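Nicotinate-nucleotide pyrophosphorylase (Francisella tularensis subsp. tularensis, PDB 3TQV) probably catalyses the conversion of quinolinate and phosphoribosyl diphosphate into nicotinate mononucleotide, carbon dioxide and diphosphate, a step of NAD(+) biosynthesis. Local coordinates at residues I44-A48 with S282-Q286; V67-L71 with T105-I110. All coordinates share one frame; numbering follows the deposited sequence.

Contact 1: I44-A48 with S282-Q286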
loop_
_atom_site.group_PDB
_atom_site.type_symbol
_atom_site.label_atom_id
_atom_site.label_comp_id
_atom_site.label_asym_id
_atom_site.label_seq_id
_atom_site.Cartn_x
_atom_site.Cartn_y
_atom_site.Cartn_z
ATOM N N ILE B 44 -27.634 -18.292 9.980
ATOM C CA ILE B 44 -27.326 -19.710 10.091
ATOM C C ILE B 44 -25.838 -19.992 9.858
ATOM O O ILE B 44 -25.055 -19.090 9.556
ATOM C CB ILE B 44 -28.121 -20.522 9.061
ATOM C CG1 ILE B 44 -27.595 -20.244 7.651
ATOM C CG2 ILE B 44 -29.611 -20.188 9.139
ATOM C CD1 ILE B 44 -27.790 -21.412 6.686
ATOM N N ASP B 45 -25.441 -21.246 10.012
ATOM C CA ASP B 45 -24.076 -21.623 9.681
ATOM C C ASP B 45 -23.992 -21.999 8.213
ATOM O O ASP B 45 -24.970 -22.445 7.608
ATOM C CB ASP B 45 -23.579 -22.783 10.552
ATOM C CG ASP B 45 -23.039 -22.315 11.894
ATOM O OD1 ASP B 45 -23.179 -21.117 12.208
ATOM O OD2 ASP B 45 -22.482 -23.144 12.640
ATOM N N THR B 46 -22.817 -21.801 7.640
ATOM C CA THR B 46 -22.529 -22.326 6.325
ATOM C C THR B 46 -21.041 -22.582 6.162
ATOM O O THR B 46 -20.314 -22.785 7.133
ATOM C CB THR B 46 -23.030 -21.403 5.218
ATOM O OG1 THR B 46 -22.754 -22.005 3.952
ATOM C CG2 THR B 46 -22.361 -20.042 5.286
ATOM N N THR B 47 -20.595 -22.543 4.922
ATOM C CA THR B 47 -19.275 -22.993 4.562
ATOM C C THR B 47 -18.730 -22.027 3.525
ATOM O O THR B 47 -19.490 -21.301 2.890
ATOM C CB THR B 47 -19.375 -24.413 3.948
ATOM O OG1 THR B 47 -18.456 -25.306 4.599
ATOM C CG2 THR B 47 -19.146 -24.382 2.422
ATOM N N ALA B 48 -17.419 -22.007 3.344
ATOM C CA ALA B 48 -16.834 -21.145 2.319
ATOM C C ALA B 48 -15.382 -21.500 2.060
ATOM O O ALA B 48 -14.793 -22.302 2.776
ATOM C CB ALA B 48 -16.962 -19.682 2.719
ATOM N N SER B 282 -10.576 -14.450 -4.180
ATOM C CA SER B 282 -12.024 -14.498 -4.160
ATOM C C SER B 282 -12.488 -15.396 -2.996
ATOM O O SER B 282 -11.928 -16.461 -2.758
ATOM C CB SER B 282 -12.542 -14.988 -5.517
ATOM O OG SER B 282 -13.949 -15.075 -5.523
ATOM N N LEU B 283 -13.484 -14.951 -2.241
ATOM C CA LEU B 283 -14.085 -15.827 -1.245
ATOM C C LEU B 283 -15.366 -16.449 -1.812
ATOM O O LEU B 283 -16.328 -15.747 -2.121
ATOM C CB LEU B 283 -14.392 -15.065 0.045
ATOM C CG LEU B 283 -14.933 -15.916 1.206
ATOM C CD1 LEU B 283 -13.825 -16.754 1.790
ATOM C CD2 LEU B 283 -15.549 -15.049 2.290
ATOM N N GLN B 284 -15.377 -17.759 -1.978
ATOM C CA GLN B 284 -16.597 -18.420 -2.424
ATOM C C GLN B 284 -17.395 -18.900 -1.204
ATOM O O GLN B 284 -16.954 -19.774 -0.445
ATOM C CB GLN B 284 -16.296 -19.554 -3.425
ATOM C CG GLN B 284 -15.522 -19.097 -4.674
ATOM C CD GLN B 284 -16.346 -18.196 -5.595
ATOM O OE1 GLN B 284 -17.488 -18.520 -5.933
ATOM N NE2 GLN B 284 -15.773 -17.069 -6.010
ATOM N N VAL B 285 -18.559 -18.287 -1.014
ATOM C CA VAL B 285 -19.395 -18.549 0.144
ATOM C C VAL B 285 -20.601 -19.421 -0.197
ATOM O O VAL B 285 -21.589 -18.930 -0.749
ATOM C CB VAL B 285 -19.889 -17.224 0.784
ATOM C CG1 VAL B 285 -20.866 -17.489 1.922
ATOM C CG2 VAL B 285 -18.723 -16.420 1.288
ATOM N N GLN B 286 -20.492 -20.709 0.124
ATOM C CA GLN B 286 -21.616 -21.648 0.071
ATOM C C GLN B 286 -21.187 -23.108 0.137
ATOM O O GLN B 286 -20.665 -23.649 -0.836
ATOM C CB GLN B 286 -22.505 -21.418 -1.149
ATOM C CG GLN B 286 -23.828 -20.761 -0.805
ATOM C CD GLN B 286 -24.514 -21.442 0.358
ATOM O OE1 GLN B 286 -23.889 -21.750 1.375
ATOM N NE2 GLN B 286 -25.810 -21.703 0.207
#
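Thr-46 and Gln-286 join the start of strand 45-52 to the chain's last modelled residue, where strand 281-285 comes back from the C-terminal domain to edge the four-stranded antiparallel sheet of the N-terminal domain. The Thr-46 side chain sends its two branches to different neighbours. Its CB points at the opposing segment and lies 4.0 Å from Gln-286 OE1. At the tip, OG1 stands opposite the backbone N (chi1 -178°) and donates a hydrogen bond to Gln-286 OE1 at 2.8 Å; the hydroxyl lies nearly in line with the carbonyl bond, with a C=O...O angle of 168°. The other branch, CG2, only approaches Val-285 CG1, at 4.5 Å, and the residue also rests on Val-100 of helix 100-130. Gln-286 sets out away from the strand, but a bend at chi2 swings its amide back, and the two side chains cross at about a right angle. Farther along, the chemistry turns apolar: Ala-48 CB packs against Val-285 CG2 at 4.0 Å and, more loosely, Leu-283 CD1; the leucine side chain also touches Ile-103 and Glu-107 of helix 100-130. The short strand segments approach to 5.8 Å at 140°, well off strictly antiparallel, and Thr-47 O lies 3.0 Å from Gln-286 N. Beyond Ala-48, Phe-49 and Ile-51 make backbone hydrogen bonds with Gln-284 and Ser-282. Val-285 O accepts a hydrogen bond from Asn-177 ND2 of the second subunit, tying this sheet edge to it. Within the edge strand, Gln-284 NE2 donates to Ser-282 OG at 2.7 Å, close to its own amide plane.

Contact 2: V67-L71 with T105-I110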
loop_
_atom_site.group_PDB
_atom_site.type_symbol
_atom_site.label_atom_id
_atom_site.label_comp_id
_atom_site.label_asym_id
_atom_site.label_seq_id
_atom_site.Cartn_x
_atom_site.Cartn_y
_atom_site.Cartn_z
ATOM N N VAL B 67 -8.638 -11.353 12.268
ATOM C CA VAL B 67 -9.960 -10.884 11.850
ATOM C C VAL B 67 -11.045 -11.838 12.336
ATOM O O VAL B 67 -11.980 -11.422 13.015
ATOM C CB VAL B 67 -10.068 -10.728 10.317
ATOM C CG1 VAL B 67 -11.463 -10.278 9.922
ATOM C CG2 VAL B 67 -9.027 -9.756 9.791
ATOM N N ILE B 68 -10.933 -13.119 11.990
ATOM C CA ILE B 68 -11.876 -14.123 12.498
ATOM C C ILE B 68 -12.061 -13.982 14.008
ATOM O O ILE B 68 -13.175 -13.792 14.507
ATOM C CB ILE B 68 -11.398 -15.568 12.213
ATOM C CG1 ILE B 68 -11.534 -15.885 10.736
ATOM C CG2 ILE B 68 -12.202 -16.581 13.014
ATOM C CD1 ILE B 68 -12.543 -15.003 10.041
ATOM N N ASN B 69 -10.940 -14.072 14.715
ATOM C CA ASN B 69 -10.887 -14.013 16.166
ATOM C C ASN B 69 -11.632 -12.826 16.757
ATOM O O ASN B 69 -12.334 -12.962 17.771
ATOM C CB ASN B 69 -9.428 -13.956 16.609
ATOM C CG ASN B 69 -9.276 -14.096 18.102
ATOM O OD1 ASN B 69 -8.639 -13.268 18.761
ATOM N ND2 ASN B 69 -9.874 -15.145 18.650
ATOM N N GLN B 70 -11.464 -11.664 16.130
ATOM C CA GLN B 70 -12.093 -10.439 16.611
ATOM C C GLN B 70 -13.582 -10.337 16.272
ATOM O O GLN B 70 -14.349 -9.732 17.015
ATOM C CB GLN B 70 -11.334 -9.209 16.120
ATOM C CG GLN B 70 -10.058 -8.914 16.899
ATOM C CD GLN B 70 -9.302 -7.689 16.371
ATOM O OE1 GLN B 70 -8.061 -7.655 16.358
ATOM N NE2 GLN B 70 -10.050 -6.679 15.940
ATOM N N LEU B 71 -13.999 -10.934 15.163
ATOM C CA LEU B 71 -15.404 -10.862 14.768
ATOM C C LEU B 71 -16.302 -11.935 15.389
ATOM O O LEU B 71 -17.401 -11.647 15.852
ATOM C CB LEU B 71 -15.538 -10.923 13.251
ATOM C CG LEU B 71 -15.296 -9.625 12.498
ATOM C CD1 LEU B 71 -15.695 -9.788 11.038
ATOM C CD2 LEU B 71 -16.082 -8.512 13.147
ATOM N N THR B 105 -19.110 -10.583 6.549
ATOM C CA THR B 105 -18.572 -9.360 7.116
ATOM C C THR B 105 -17.057 -9.446 7.220
ATOM O O THR B 105 -16.351 -8.494 6.884
ATOM C CB THR B 105 -19.202 -9.062 8.482
ATOM O OG1 THR B 105 -20.605 -8.806 8.298
ATOM C CG2 THR B 105 -18.538 -7.852 9.124
ATOM N N ALA B 106 -16.564 -10.594 7.673
ATOM C CA ALA B 106 -15.125 -10.823 7.760
ATOM C C ALA B 106 -14.442 -10.655 6.397
ATOM O O ALA B 106 -13.285 -10.211 6.301
ATOM C CB ALA B 106 -14.849 -12.208 8.318
ATOM N N GLU B 107 -15.199 -10.987 5.354
ATOM C CA GLU B 107 -14.672 -11.199 4.015
ATOM C C GLU B 107 -13.648 -10.178 3.504
ATOM O O GLU B 107 -12.456 -10.483 3.359
ATOM C CB GLU B 107 -15.825 -11.282 3.029
ATOM C CG GLU B 107 -15.382 -11.730 1.663
ATOM C CD GLU B 107 -16.510 -11.720 0.657
ATOM O OE1 GLU B 107 -17.670 -11.939 1.071
ATOM O OE2 GLU B 107 -16.235 -11.488 -0.542
ATOM N N ARG B 108 -14.140 -8.980 3.204
ATOM C CA ARG B 108 -13.363 -7.939 2.555
ATOM C C ARG B 108 -12.059 -7.643 3.326
ATOM O O ARG B 108 -10.973 -7.598 2.735
ATOM C CB ARG B 108 -14.237 -6.685 2.432
ATOM C CG ARG B 108 -13.909 -5.735 1.293
ATOM C CD ARG B 108 -12.667 -6.119 0.521
ATOM N NE ARG B 108 -12.999 -7.077 -0.516
ATOM C CZ ARG B 108 -12.115 -7.668 -1.306
ATOM N NH1 ARG B 108 -10.825 -7.402 -1.179
ATOM N NH2 ARG B 108 -12.529 -8.520 -2.231
ATOM N N THR B 109 -12.179 -7.462 4.643
ATOM C CA THR B 109 -11.023 -7.231 5.502
ATOM C C THR B 109 -10.023 -8.375 5.382
ATOM O O THR B 109 -8.849 -8.147 5.158
ATOM C CB THR B 109 -11.429 -7.028 6.999
ATOM O OG1 THR B 109 -12.433 -6.012 7.114
ATOM C CG2 THR B 109 -10.235 -6.620 7.839
ATOM N N ILE B 110 -10.479 -9.611 5.528
ATOM C CA ILE B 110 -9.567 -10.748 5.388
ATOM C C ILE B 110 -8.768 -10.679 4.092
ATOM O O ILE B 110 -7.531 -10.687 4.101
ATOM C CB ILE B 110 -10.292 -12.097 5.393
ATOM C CG1 ILE B 110 -10.893 -12.378 6.770
ATOM C CG2 ILE B 110 -9.328 -13.194 5.014
ATOM C CD1 ILE B 110 -11.604 -13.744 6.859
#
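Val-67 sets CG1 opposite its backbone N (chi1 178°) and Ile-110 holds CG1 anti to its carbonyl carbon (chi1 -68°), which brings Val-67 CG1 and Ile-110 CG1 to 3.8 Å. They meet in a roughly antiparallel helix pair of the N-terminal domain, helix 61-71 against the long helix 100-130; the axes of the two short segments approach to 10.1 Å at 147° between their N-to-C directions. Val-67 divides its branches between partners about one turn apart: CG1 faces Ile-110 and Ala-106, whereas CG2 touches Thr-109 CG2 at 3.9 Å. Ile-68 starts off to one side and reaches in with its CD1, which meets CD1 of the extended Ile-110 and lies 4.0 Å from Ala-106 CB. The small Ala-106 lets Leu-71 come in close to the helix backbone, with Leu-71 CD1 3.7 Å from Ala-106 CB. No hydrogen bond crosses the pair. The polar end of Thr-105 is satisfied elsewhere, its OG1 bonding to Asp-35 OD2 and Arg-101 O. Helix 16-31 flanks the pair, with Val-23 against Val-67 and Ile-31 against Thr-105, and Leu-168 of the second subunit also packs on Thr-105. The methyl of Thr-105, CG2, turns to the helix partner and touches Leu-71 CD1 at 3.9 Å.

Both contacts lie around helix 100-130: it forms one half of contact 2 and receives side chains from contact 1. Their centres lie about 13 Å apart, and the contacts touch where Leu-283 CD2 packs on Glu-107 CG at 3.4 Å. Contact 2 is an almost entirely buried helix-helix contact made of methyl and methylene groups, with no hydrogen bond across it, its segments 34 residues apart in sequence. Contact 1, partly buried at a sheet edge, joins segments 234 residues apart, encloses contact 2 in sequence and brings the chain's end to the sheet; it adds a side-chain hydrogen bond near its solvent-exposed end to an apolar patch over the helix. The second subunit reaches both, by a hydrogen bond at 282-286 and by packing at 105-110.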